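Local coordinates for protein PfhB2 (Pasteurella multocida, PDB 6U8T) that probably works as a papain-clan cysteine protease, being the YopT-like domain of a Pasteurella toxin that would cut peptide bonds in its targets, at residues C[37-42]-C[96-101]; C[46-51]-C[57-62]; C[110-113]-C[118-121]; C[197-200]-C[204-207]. The protein carries 1 engineered substitution. All blocks are in the same frame, centred on the assembly; numbering follows the deposited sequence.

Contact 1 of 4, residues C[37-42]-C[96-101]; sequences VSESTC and KLTDNW. Engineered in segment 37-42: Ser-38 (natural residue Cys).
Glu-39 of helix 20-51 and Thr-98 of helix 91-104 hold the contact alone, and their side chains meet at an oblique crossing. The Thr-98 hydroxyl donates to the carboxylate, with Thr-98 OG1 3.1 Å from Glu-39 OE2; Glu-39 OE2 accepts on its anti lone pair, the one turned away from the other carboxylate oxygen. The CA–CB bond of Thr-98 points at the opposing helix, so a short beta-branched residue presents its hydroxyl and its methyl together: Thr-98 CG2 lies 3.3 Å from the same Glu-39 OE2. Glu-39 has to reach further. It leaves its helix with CG trans to the backbone N (chi1 177°) and then bends at chi2 (79°), which carries its carboxylate across the gap.

Phe-85 of helix 72-87 touches both side chains, so the polar pair has an aromatic neighbour. Immediately before Glu-39 comes Ser-38, an engineered replacement for a cysteine that would probably be the nucleophile, as in clan CA proteases; the contact thus packs helix 91-104 against the helix carrying that position.

Both touching residues are buried, and the acid is held from several directions: OE2 also forms a salt bridge with Lys-151, while OE1 is hydrogen-bonded to Thr-162 of the second subunit. The lysine probably offsets the cost of burying the carboxylate, and threonine adds a neutral donor, one of several groups that probably orient it.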
loop_
_atom_site.group_PDB
_atom_site.type_symbol
_atom_site.label_atom_id
_atom_site.label_comp_id
_atom_site.label_asym_id
_atom_site.label_seq_id
_atom_site.Cartn_x
_atom_site.Cartn_y
_atom_site.Cartn_z
ATOM N N VAL C 37 -3.922 -10.893 -10.998
ATOM C CA VAL C 37 -2.991 -11.800 -11.728
ATOM C C VAL C 37 -2.314 -12.740 -10.711
ATOM O O VAL C 37 -2.128 -13.900 -11.036
ATOM C CB VAL C 37 -1.938 -11.010 -12.527
ATOM C CG1 VAL C 37 -0.902 -11.932 -13.146
ATOM C CG2 VAL C 37 -2.599 -10.173 -13.595
ATOM N N SER C 38 -1.940 -12.225 -9.549
ATOM C CA SER C 38 -1.219 -12.972 -8.500
ATOM C C SER C 38 -2.137 -14.048 -7.922
ATOM O O SER C 38 -1.716 -15.230 -7.859
ATOM C CB SER C 38 -0.674 -12.027 -7.451
ATOM O OG SER C 38 0.450 -11.308 -8.025
ATOM N N GLU C 39 -3.361 -13.659 -7.578
ATOM C CA GLU C 39 -4.421 -14.551 -7.057
ATOM C C GLU C 39 -4.692 -15.651 -8.082
ATOM O O GLU C 39 -4.578 -16.837 -7.723
ATOM C CB GLU C 39 -5.696 -13.771 -6.740
ATOM C CG GLU C 39 -6.840 -14.643 -6.258
ATOM C CD GLU C 39 -6.762 -15.078 -4.798
ATOM O OE1 GLU C 39 -5.743 -14.749 -4.144
ATOM O OE2 GLU C 39 -7.734 -15.766 -4.309
ATOM N N SER C 40 -4.993 -15.283 -9.329
ATOM C CA SER C 40 -5.351 -16.247 -10.388
ATOM C C SER C 40 -4.159 -17.187 -10.623
ATOM O O SER C 40 -4.398 -18.416 -10.761
ATOM C CB SER C 40 -5.774 -15.540 -11.654
ATOM O OG SER C 40 -6.036 -16.473 -12.693
ATOM N N THR C 41 -2.919 -16.672 -10.646
ATOM C CA THR C 41 -1.720 -17.486 -10.931
ATOM C C THR C 41 -1.489 -18.490 -9.794
ATOM O O THR C 41 -1.242 -19.644 -10.102
ATOM C CB THR C 41 -0.441 -16.666 -11.102
ATOM O OG1 THR C 41 -0.636 -15.679 -12.113
ATOM C CG2 THR C 41 0.734 -17.574 -11.456
ATOM N N CYS C 42 -1.590 -18.047 -8.539
ATOM C CA CYS C 42 -1.437 -18.913 -7.358
ATOM C C CYS C 42 -2.517 -20.007 -7.379
ATOM O O CYS C 42 -2.172 -21.182 -7.107
ATOM C CB CYS C 42 -1.453 -18.109 -6.063
ATOM S SG CYS C 42 0.087 -17.198 -5.810
ATOM N N LYS C 96 -14.219 -16.067 -2.544
ATOM C CA LYS C 96 -15.224 -17.146 -2.764
ATOM C C LYS C 96 -15.147 -17.637 -4.222
ATOM O O LYS C 96 -15.317 -18.861 -4.479
ATOM C CB LYS C 96 -16.637 -16.663 -2.432
ATOM C CG LYS C 96 -17.757 -17.672 -2.637
ATOM C CD LYS C 96 -17.957 -18.626 -1.493
ATOM C CE LYS C 96 -16.875 -19.662 -1.248
ATOM N NZ LYS C 96 -16.908 -20.758 -2.249
ATOM N N LEU C 97 -14.914 -16.725 -5.164
ATOM C CA LEU C 97 -14.881 -17.065 -6.603
ATOM C C LEU C 97 -13.654 -17.956 -6.863
ATOM O O LEU C 97 -13.811 -18.973 -7.571
ATOM C CB LEU C 97 -14.877 -15.764 -7.399
ATOM C CG LEU C 97 -14.505 -15.842 -8.866
ATOM C CD1 LEU C 97 -15.325 -14.809 -9.578
ATOM C CD2 LEU C 97 -13.027 -15.587 -9.059
ATOM N N THR C 98 -12.491 -17.588 -6.325
ATOM C CA THR C 98 -11.232 -18.345 -6.492
ATOM C C THR C 98 -11.414 -19.746 -5.886
ATOM O O THR C 98 -10.991 -20.712 -6.497
ATOM C CB THR C 98 -10.049 -17.598 -5.865
ATOM O OG1 THR C 98 -9.942 -16.291 -6.420
ATOM C CG2 THR C 98 -8.748 -18.316 -6.111
ATOM N N ASP C 99 -12.052 -19.823 -4.720
ATOM C CA ASP C 99 -12.332 -21.082 -4.000
ATOM C C ASP C 99 -13.207 -21.992 -4.857
ATOM O O ASP C 99 -12.928 -23.196 -4.869
ATOM C CB ASP C 99 -12.985 -20.812 -2.645
ATOM C CG ASP C 99 -13.124 -22.073 -1.825
ATOM O OD1 ASP C 99 -12.084 -22.579 -1.400
ATOM O OD2 ASP C 99 -14.267 -22.542 -1.647
ATOM N N ASN C 100 -14.236 -21.448 -5.511
ATOM C CA ASN C 100 -15.140 -22.238 -6.386
ATOM C C ASN C 100 -14.333 -22.797 -7.568
ATOM O O ASN C 100 -14.510 -23.992 -7.910
ATOM C CB ASN C 100 -16.328 -21.435 -6.909
ATOM C CG ASN C 100 -17.343 -21.107 -5.837
ATOM O OD1 ASN C 100 -17.847 -19.993 -5.821
ATOM N ND2 ASN C 100 -17.670 -22.034 -4.953
ATOM N N TRP C 101 -13.478 -21.973 -8.160
ATOM C CA TRP C 101 -12.595 -22.381 -9.285
ATOM C C TRP C 101 -11.689 -23.534 -8.835
ATOM O O TRP C 101 -11.592 -24.535 -9.573
ATOM C CB TRP C 101 -11.775 -21.198 -9.813
ATOM C CG TRP C 101 -10.984 -21.528 -11.034
ATOM C CD1 TRP C 101 -11.423 -21.455 -12.325
ATOM C CD2 TRP C 101 -9.638 -22.039 -11.088
ATOM N NE1 TRP C 101 -10.447 -21.888 -13.182
ATOM C CE2 TRP C 101 -9.333 -22.237 -12.451
ATOM C CE3 TRP C 101 -8.674 -22.352 -10.133
ATOM C CZ2 TRP C 101 -8.086 -22.668 -12.885
ATOM C CZ3 TRP C 101 -7.446 -22.810 -10.555
ATOM C CH2 TRP C 101 -7.162 -22.980 -11.919
#

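Contact 2 of 4, residues C[46-51]-C[57-62]; sequences IANKVS and FWNTMY
The loop that follows helix 20-51 folds back onto the helix's C-terminal part, where Asn-59 lies against Asn-48 and an ST turn carries the chain onward. In that turn Thr-60 OG1 accepts from the backbone N of Tyr-62 at 2.9 Å, a nearly straight bond (165°) made by a residue whose side chain starts out away from the helix.

The two asparagines slide past each other in opposite directions, their amide planes only 28° apart. Asn-48 CG comes 3.2 Å from the backbone O of Asn-59. One weak bond is settled: Asn-59 ND2 gives to the backbone O of Asn-48 over 3.3 Å. A first torsion of 65° places the Asn-59 amide between its own N and carbonyl carbon, folded in over the helix. The same Asn-48 backbone oxygen weakly accepts Ser-51 OG, 3.4 Å away. Beside the Asn-48 side chain, Met-61 (modelled as selenomethionine) lays its CG 3.9 Å from Asn-48 CG and continues to Thr-41 and His-44 of the helix. Tyr-62, next in the chain, stacks on Phe-14 of the second subunit and bonds Glu-181 there.

Asparagine suits position 59 because its short amide can bring an NH2 to the Asn-48 carbonyl near the end of the helix. At this partly exposed surface the weak polar bonds are supplemented by the buried Met-61 side chain and by Tyr-62 on the second subunit.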
loop_
_atom_site.group_PDB
_atom_site.type_symbol
_atom_site.label_atom_id
_atom_site.label_comp_id
_atom_site.label_asym_id
_atom_site.label_seq_id
_atom_site.Cartn_x
_atom_site.Cartn_y
_atom_site.Cartn_z
ATOM N N ILE C 46 -1.585 -23.918 -7.579
ATOM C CA ILE C 46 -2.077 -24.877 -6.555
ATOM C C ILE C 46 -2.754 -26.057 -7.277
ATOM O O ILE C 46 -2.388 -27.201 -6.989
ATOM C CB ILE C 46 -2.983 -24.189 -5.519
ATOM C CG1 ILE C 46 -2.166 -23.256 -4.642
ATOM C CG2 ILE C 46 -3.709 -25.208 -4.684
ATOM C CD1 ILE C 46 -3.010 -22.435 -3.687
ATOM N N ALA C 47 -3.669 -25.784 -8.208
ATOM C CA ALA C 47 -4.374 -26.817 -9.012
ATOM C C ALA C 47 -3.371 -27.693 -9.747
ATOM O O ALA C 47 -3.598 -28.882 -9.844
ATOM C CB ALA C 47 -5.353 -26.210 -9.981
ATOM N N ASN C 48 -2.299 -27.114 -10.261
ATOM C CA ASN C 48 -1.271 -27.855 -11.033
ATOM C C ASN C 48 -0.526 -28.797 -10.082
ATOM O O ASN C 48 -0.337 -29.962 -10.446
ATOM C CB ASN C 48 -0.355 -26.893 -11.779
ATOM C CG ASN C 48 0.684 -27.618 -12.605
ATOM O OD1 ASN C 48 0.449 -27.819 -13.792
ATOM N ND2 ASN C 48 1.815 -27.993 -12.010
ATOM N N LYS C 49 -0.144 -28.347 -8.894
ATOM C CA LYS C 49 0.655 -29.150 -7.935
ATOM C C LYS C 49 -0.173 -30.287 -7.333
ATOM O O LYS C 49 0.381 -31.349 -7.093
ATOM C CB LYS C 49 1.206 -28.254 -6.840
ATOM C CG LYS C 49 2.309 -27.332 -7.305
ATOM C CD LYS C 49 3.505 -28.030 -7.872
ATOM C CE LYS C 49 4.688 -27.101 -7.954
ATOM N NZ LYS C 49 5.938 -27.882 -8.013
ATOM N N VAL C 50 -1.454 -30.078 -7.124
ATOM C CA VAL C 50 -2.353 -31.043 -6.428
ATOM C C VAL C 50 -2.810 -32.075 -7.456
ATOM O O VAL C 50 -2.854 -33.231 -7.113
ATOM C CB VAL C 50 -3.508 -30.264 -5.779
ATOM C CG1 VAL C 50 -4.732 -31.115 -5.514
ATOM C CG2 VAL C 50 -3.046 -29.517 -4.535
ATOM N N SER C 51 -3.075 -31.660 -8.690
ATOM C CA SER C 51 -3.484 -32.545 -9.800
ATOM C C SER C 51 -2.307 -33.416 -10.242
ATOM O O SER C 51 -2.603 -34.409 -10.877
ATOM C CB SER C 51 -4.011 -31.770 -10.968
ATOM O OG SER C 51 -2.968 -31.525 -11.905
ATOM N N PHE C 57 7.266 -32.592 -14.697
ATOM C CA PHE C 57 7.424 -32.335 -16.162
ATOM C C PHE C 57 6.126 -32.681 -16.898
ATOM O O PHE C 57 5.791 -31.963 -17.852
ATOM C CB PHE C 57 8.661 -33.025 -16.759
ATOM C CG PHE C 57 8.698 -34.532 -16.786
ATOM C CD1 PHE C 57 8.007 -35.254 -17.751
ATOM C CD2 PHE C 57 9.498 -35.227 -15.897
ATOM C CE1 PHE C 57 8.084 -36.640 -17.797
ATOM C CE2 PHE C 57 9.590 -36.615 -15.951
ATOM C CZ PHE C 57 8.880 -37.321 -16.898
ATOM N N TRP C 58 5.397 -33.687 -16.404
ATOM C CA TRP C 58 4.193 -34.298 -17.027
ATOM C C TRP C 58 3.084 -33.266 -17.261
ATOM O O TRP C 58 2.217 -33.569 -18.099
ATOM C CB TRP C 58 3.653 -35.436 -16.149
ATOM C CG TRP C 58 4.498 -36.672 -16.143
ATOM C CD1 TRP C 58 5.167 -37.212 -15.081
ATOM C CD2 TRP C 58 4.764 -37.526 -17.268
ATOM N NE1 TRP C 58 5.831 -38.342 -15.461
ATOM C CE2 TRP C 58 5.598 -38.568 -16.798
ATOM C CE3 TRP C 58 4.358 -37.527 -18.605
ATOM C CZ2 TRP C 58 6.035 -39.603 -17.630
ATOM C CZ3 TRP C 58 4.798 -38.543 -19.426
ATOM C CH2 TRP C 58 5.617 -39.569 -18.941
ATOM N N ASN C 59 3.089 -32.143 -16.530
ATOM C CA ASN C 59 2.007 -31.122 -16.567
ATOM C C ASN C 59 2.543 -29.818 -15.966
ATOM O O ASN C 59 1.956 -29.323 -14.996
ATOM C CB ASN C 59 0.708 -31.586 -15.875
ATOM C CG ASN C 59 0.833 -31.827 -14.376
ATOM O OD1 ASN C 59 1.587 -32.709 -13.954
ATOM N ND2 ASN C 59 0.099 -31.074 -13.558
ATOM N N THR C 60 3.640 -29.288 -16.483
ATOM C CA THR C 60 4.218 -28.006 -15.993
ATOM C C THR C 60 3.370 -26.854 -16.538
ATOM O O THR C 60 2.687 -27.016 -17.544
ATOM C CB THR C 60 5.711 -27.946 -16.321
ATOM O OG1 THR C 60 6.052 -26.644 -15.861
ATOM C CG2 THR C 60 6.046 -28.144 -17.778
HETATM N N MSE C 61 3.340 -25.714 -15.838
HETATM C CA MSE C 61 2.781 -24.499 -16.419
HETATM C C MSE C 61 3.862 -23.667 -17.107
HETATM O O MSE C 61 3.547 -22.646 -17.727
HETATM C CB MSE C 61 2.187 -23.544 -15.388
HETATM C CG MSE C 61 1.364 -24.132 -14.282
HETATM SE SE MSE C 61 0.668 -22.569 -13.283
HETATM C CE MSE C 61 1.980 -21.192 -12.852
ATOM N N TYR C 62 5.118 -24.121 -17.014
ATOM C CA TYR C 62 6.276 -23.399 -17.504
ATOM C C TYR C 62 6.590 -23.809 -18.942
ATOM O O TYR C 62 6.594 -25.012 -19.225
ATOM C CB TYR C 62 7.454 -23.615 -16.544
ATOM C CG TYR C 62 7.119 -23.273 -15.101
ATOM C CD1 TYR C 62 6.449 -22.095 -14.771
ATOM C CD2 TYR C 62 7.457 -24.133 -14.062
ATOM C CE1 TYR C 62 6.159 -21.774 -13.457
ATOM C CE2 TYR C 62 7.192 -23.821 -12.745
ATOM C CZ TYR C 62 6.517 -22.652 -12.447
ATOM O OH TYR C 62 6.169 -22.350 -11.178
#

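Contact 3 of 4, residues C[110-113]-C[118-121]; sequences KEKK and SRRD
Backbone hydrogen bonds tie segment 110-113 to segment 118-121. Lys-112 N reaches Arg-119 O over 2.8 Å, and Arg-119 N returns to Lys-112 O over 3.0 Å, making these residues the hydrogen-bonded pair. At the open end Asp-121 N gives to Lys-110 O over 3.0 Å; this bond is almost straight at the hydrogen (176°), although the donor stands well above the carbonyl plane.

Charged side chains add a second layer. Glu-111 OE1 forms a salt bridge with Lys-113 NZ at 3.2 Å, two residues on, and Ser-118 OG comes up beside the same oxygen. The other carboxylate oxygen, Glu-111 OE2, is in a long salt bridge with Arg-120 NE, 3.9 Å away, the two groups being turned 47° against each other. Arg-120 has its stronger partner elsewhere, Asp-99 of helix 91-104.

The element is a beta hairpin, strand 111-114 turning back into strand 117-127. Glu-111 pairs with Arg-120, their side chains diverging, and Lys-113 with Ser-118, their side chains on one face; both are non-hydrogen-bonded pairs.

On the face carrying Lys-112 and Arg-119, two basic chains cross. The lysine's aliphatic carbons give the flat guanidinium an apolar surface, with Lys-112 CB 3.8 Å from the Arg-119 guanidinium plane, over its centre, while bends at chi2 and chi3 carry the Lys-112 ammonium toward Asp-121. There it makes a long salt bridge, Lys-112 NZ to Asp-121 OD2 at 3.9 Å. Lys-110 and Asp-121 run side by side, their CB atoms 3.7 Å apart, while the extended Lys-110 chain carries its NZ on to Ala-147 O.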
loop_
_atom_site.group_PDB
_atom_site.type_symbol
_atom_site.label_atom_id
_atom_site.label_comp_id
_atom_site.label_asym_id
_atom_site.label_seq_id
_atom_site.Cartn_x
_atom_site.Cartn_y
_atom_site.Cartn_z
ATOM N N LYS C 110 -9.129 -27.743 3.090
ATOM C CA LYS C 110 -9.079 -28.405 4.422
ATOM C C LYS C 110 -10.183 -27.825 5.304
ATOM O O LYS C 110 -10.539 -26.638 5.095
ATOM C CB LYS C 110 -7.725 -28.229 5.099
ATOM C CG LYS C 110 -6.632 -29.085 4.511
ATOM C CD LYS C 110 -5.375 -29.198 5.354
ATOM C CE LYS C 110 -4.255 -29.857 4.548
ATOM N NZ LYS C 110 -3.002 -30.003 5.328
ATOM N N GLU C 111 -10.729 -28.639 6.204
ATOM C CA GLU C 111 -11.761 -28.273 7.196
ATOM C C GLU C 111 -11.184 -28.525 8.589
ATOM O O GLU C 111 -10.399 -29.491 8.745
ATOM C CB GLU C 111 -13.044 -29.086 7.017
ATOM C CG GLU C 111 -13.429 -29.323 5.576
ATOM C CD GLU C 111 -14.877 -29.017 5.280
ATOM O OE1 GLU C 111 -15.770 -29.808 5.752
ATOM O OE2 GLU C 111 -15.105 -27.973 4.587
ATOM N N LYS C 112 -11.592 -27.728 9.580
ATOM C CA LYS C 112 -11.552 -28.112 11.015
ATOM C C LYS C 112 -12.938 -28.619 11.368
ATOM O O LYS C 112 -13.891 -27.945 10.982
ATOM C CB LYS C 112 -11.133 -26.907 11.844
ATOM C CG LYS C 112 -9.732 -26.399 11.512
ATOM C CD LYS C 112 -8.634 -27.449 11.689
ATOM C CE LYS C 112 -7.328 -26.828 12.148
ATOM N NZ LYS C 112 -6.160 -27.697 11.871
ATOM N N LYS C 113 -13.023 -29.849 11.863
ATOM C CA LYS C 113 -14.272 -30.543 12.248
ATOM C C LYS C 113 -14.394 -30.602 13.772
ATOM O O LYS C 113 -13.389 -30.972 14.409
ATOM C CB LYS C 113 -14.252 -31.960 11.677
ATOM C CG LYS C 113 -14.323 -31.993 10.163
ATOM C CD LYS C 113 -14.331 -33.403 9.600
ATOM C CE LYS C 113 -14.943 -33.476 8.218
ATOM N NZ LYS C 113 -14.640 -32.247 7.464
ATOM N N SER C 118 -18.339 -28.574 10.320
ATOM C CA SER C 118 -17.079 -28.148 9.658
ATOM C C SER C 118 -16.959 -26.622 9.655
ATOM O O SER C 118 -17.948 -25.945 9.915
ATOM C CB SER C 118 -16.966 -28.658 8.261
ATOM O OG SER C 118 -17.196 -30.042 8.268
ATOM N N ARG C 119 -15.735 -26.153 9.499
ATOM C CA ARG C 119 -15.392 -24.783 9.062
ATOM C C ARG C 119 -14.059 -24.856 8.305
ATOM O O ARG C 119 -13.334 -25.852 8.451
ATOM C CB ARG C 119 -15.315 -23.808 10.232
ATOM C CG ARG C 119 -14.156 -24.087 11.163
ATOM C CD ARG C 119 -13.953 -22.947 12.137
ATOM N NE ARG C 119 -12.799 -23.229 12.977
ATOM C CZ ARG C 119 -11.531 -23.098 12.593
ATOM N NH1 ARG C 119 -11.233 -22.663 11.374
ATOM N NH2 ARG C 119 -10.563 -23.427 13.432
ATOM N N ARG C 120 -13.784 -23.857 7.483
ATOM C CA ARG C 120 -12.574 -23.856 6.617
ATOM C C ARG C 120 -11.342 -23.773 7.510
ATOM O O ARG C 120 -11.376 -23.032 8.478
ATOM C CB ARG C 120 -12.668 -22.737 5.577
ATOM C CG ARG C 120 -13.829 -22.934 4.617
ATOM C CD ARG C 120 -13.712 -24.320 3.994
ATOM N NE ARG C 120 -14.563 -24.536 2.843
ATOM C CZ ARG C 120 -14.376 -24.009 1.633
ATOM N NH1 ARG C 120 -13.371 -23.172 1.413
ATOM N NH2 ARG C 120 -15.230 -24.284 0.663
ATOM N N ASP C 121 -10.296 -24.539 7.182
ATOM C CA ASP C 121 -8.948 -24.405 7.799
ATOM C C ASP C 121 -8.269 -23.201 7.148
ATOM O O ASP C 121 -7.497 -23.396 6.197
ATOM C CB ASP C 121 -8.146 -25.703 7.710
ATOM C CG ASP C 121 -6.799 -25.665 8.429
ATOM O OD1 ASP C 121 -6.593 -24.739 9.262
ATOM O OD2 ASP C 121 -5.965 -26.588 8.184
#

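Contact 4 of 4, residues C[197-200]-C[204-207]; sequences AFWE and YAGK
Trp-199 and Ala-205 make the close-packed centre. The Ala-205 methyl sits over one face of the indole, its CB 3.7 Å from the centroid of the Trp-199 five-membered ring and 24° off the normal, a CH-pi contact that suits so small a side chain. Further along the ring, Trp-199 CZ3 is 3.7 Å from Tyr-204 CB and meets the Tyr-204 ring at its edge. Phe-198 completes the group: Phe-198 CZ touches Tyr-204 CE2 at 3.7 Å, the two planes being 75° apart in an oblique pair. Carrying CG trans to the backbone N (chi1 -169°), Trp-199 swings its large ring from the helix over the returning chain. Within this buried part the backbone link, Ala-205 N to Trp-199 O at 3.3 Å, is weak and bent (121°).

The solvent side is looser. Glu-200 starts out away from the loop, and its closest approach is through the backbone, Glu-200 CA being 4.1 Å from Ala-205 CB.

The contact closes the turn after helix 187-201 toward strand 212-219. Phe-198 meets Phe-174 of strand 171-176 edge to face, Tyr-204 OH is hydrogen-bonded to Asp-176 on that same strand, and Trp-199 NE1 bonds Ser-128 O of the second subunit.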
loop_
_atom_site.group_PDB
_atom_site.type_symbol
_atom_site.label_atom_id
_atom_site.label_comp_id
_atom_site.label_asym_id
_atom_site.label_seq_id
_atom_site.Cartn_x
_atom_site.Cartn_y
_atom_site.Cartn_z
ATOM N N ALA C 197 -16.295 14.526 -3.738
ATOM C CA ALA C 197 -15.605 14.618 -5.044
ATOM C C ALA C 197 -14.136 14.211 -4.901
ATOM O O ALA C 197 -13.752 13.191 -5.485
ATOM C CB ALA C 197 -15.751 16.002 -5.604
ATOM N N PHE C 198 -13.347 14.947 -4.118
ATOM C CA PHE C 198 -11.873 14.798 -4.064
ATOM C C PHE C 198 -11.489 13.416 -3.530
ATOM O O PHE C 198 -10.602 12.776 -4.122
ATOM C CB PHE C 198 -11.219 15.874 -3.200
ATOM C CG PHE C 198 -9.714 15.866 -3.260
ATOM C CD1 PHE C 198 -9.054 16.179 -4.439
ATOM C CD2 PHE C 198 -8.961 15.520 -2.149
ATOM C CE1 PHE C 198 -7.671 16.152 -4.507
ATOM C CE2 PHE C 198 -7.580 15.487 -2.220
ATOM C CZ PHE C 198 -6.940 15.818 -3.393
ATOM N N TRP C 199 -12.105 12.966 -2.437
ATOM C CA TRP C 199 -11.603 11.799 -1.677
ATOM C C TRP C 199 -11.537 10.575 -2.585
ATOM O O TRP C 199 -10.474 9.962 -2.618
ATOM C CB TRP C 199 -12.464 11.575 -0.441
ATOM C CG TRP C 199 -11.874 10.588 0.493
ATOM C CD1 TRP C 199 -12.478 9.462 0.944
ATOM C CD2 TRP C 199 -10.567 10.616 1.081
ATOM N NE1 TRP C 199 -11.639 8.769 1.781
ATOM C CE2 TRP C 199 -10.458 9.462 1.894
ATOM C CE3 TRP C 199 -9.493 11.507 1.040
ATOM C CZ2 TRP C 199 -9.299 9.162 2.612
ATOM C CZ3 TRP C 199 -8.354 11.212 1.766
ATOM C CH2 TRP C 199 -8.257 10.057 2.536
ATOM N N GLU C 200 -12.601 10.278 -3.336
ATOM C CA GLU C 200 -12.644 9.159 -4.315
ATOM C C GLU C 200 -11.771 9.470 -5.534
ATOM O O GLU C 200 -10.917 8.656 -5.853
ATOM C CB GLU C 200 -14.076 8.845 -4.743
ATOM C CG GLU C 200 -14.737 7.827 -3.831
ATOM C CD GLU C 200 -15.873 7.040 -4.467
ATOM O OE1 GLU C 200 -16.736 7.679 -5.118
ATOM O OE2 GLU C 200 -15.885 5.789 -4.320
ATOM N N TYR C 204 -6.939 8.533 -3.005
ATOM C CA TYR C 204 -6.530 8.439 -1.577
ATOM C C TYR C 204 -7.544 7.596 -0.779
ATOM O O TYR C 204 -7.195 7.152 0.320
ATOM C CB TYR C 204 -6.354 9.834 -0.960
ATOM C CG TYR C 204 -5.419 10.779 -1.668
ATOM C CD1 TYR C 204 -4.347 10.346 -2.438
ATOM C CD2 TYR C 204 -5.611 12.148 -1.566
ATOM C CE1 TYR C 204 -3.507 11.244 -3.092
ATOM C CE2 TYR C 204 -4.782 13.059 -2.207
ATOM C CZ TYR C 204 -3.718 12.605 -2.964
ATOM O OH TYR C 204 -2.884 13.472 -3.586
ATOM N N ALA C 205 -8.774 7.428 -1.267
ATOM C CA ALA C 205 -9.873 6.776 -0.505
ATOM C C ALA C 205 -9.563 5.284 -0.325
ATOM O O ALA C 205 -9.721 4.783 0.819
ATOM C CB ALA C 205 -11.198 6.962 -1.189
ATOM N N GLY C 206 -9.127 4.623 -1.403
ATOM C CA GLY C 206 -8.797 3.187 -1.431
ATOM C C GLY C 206 -10.007 2.381 -1.861
ATOM O O GLY C 206 -11.078 2.993 -2.034
ATOM N N LYS C 207 -9.850 1.065 -2.062
ATOM C CA LYS C 207 -10.952 0.143 -2.446
ATOM C C LYS C 207 -11.461 -0.596 -1.211
ATOM O O LYS C 207 -12.677 -0.861 -1.149
ATOM C CB LYS C 207 -10.472 -0.840 -3.511
ATOM C CG LYS C 207 -10.215 -0.200 -4.867
ATOM C CD LYS C 207 -8.783 0.246 -5.125
ATOM C CE LYS C 207 -8.703 1.456 -6.041
ATOM N NZ LYS C 207 -9.542 1.307 -7.255
#

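Contacts 1 and 2 share helix 20-51 and touch, Trp-101 CZ3 reaching Ala-47 CB at 4.0 Å; contact 2 is nested inside the chain loop that contact 1 closes. Contact 3 joins contact 1 through a salt bridge between Asp-99 OD2 and Arg-120 NH2, 3.0 Å apart. Contact 4 stands apart, its centre about 27 Å from that of contact 1 and about 41 Å from that of contact 2. The second subunit brings the two ends together: engineered Ser-38 in contact 1 packs on His-161 of that subunit, the residue whose ring Tyr-204 of contact 4 meets within its own chain. This is consistent with a papain-like catalytic site assembled across subunits.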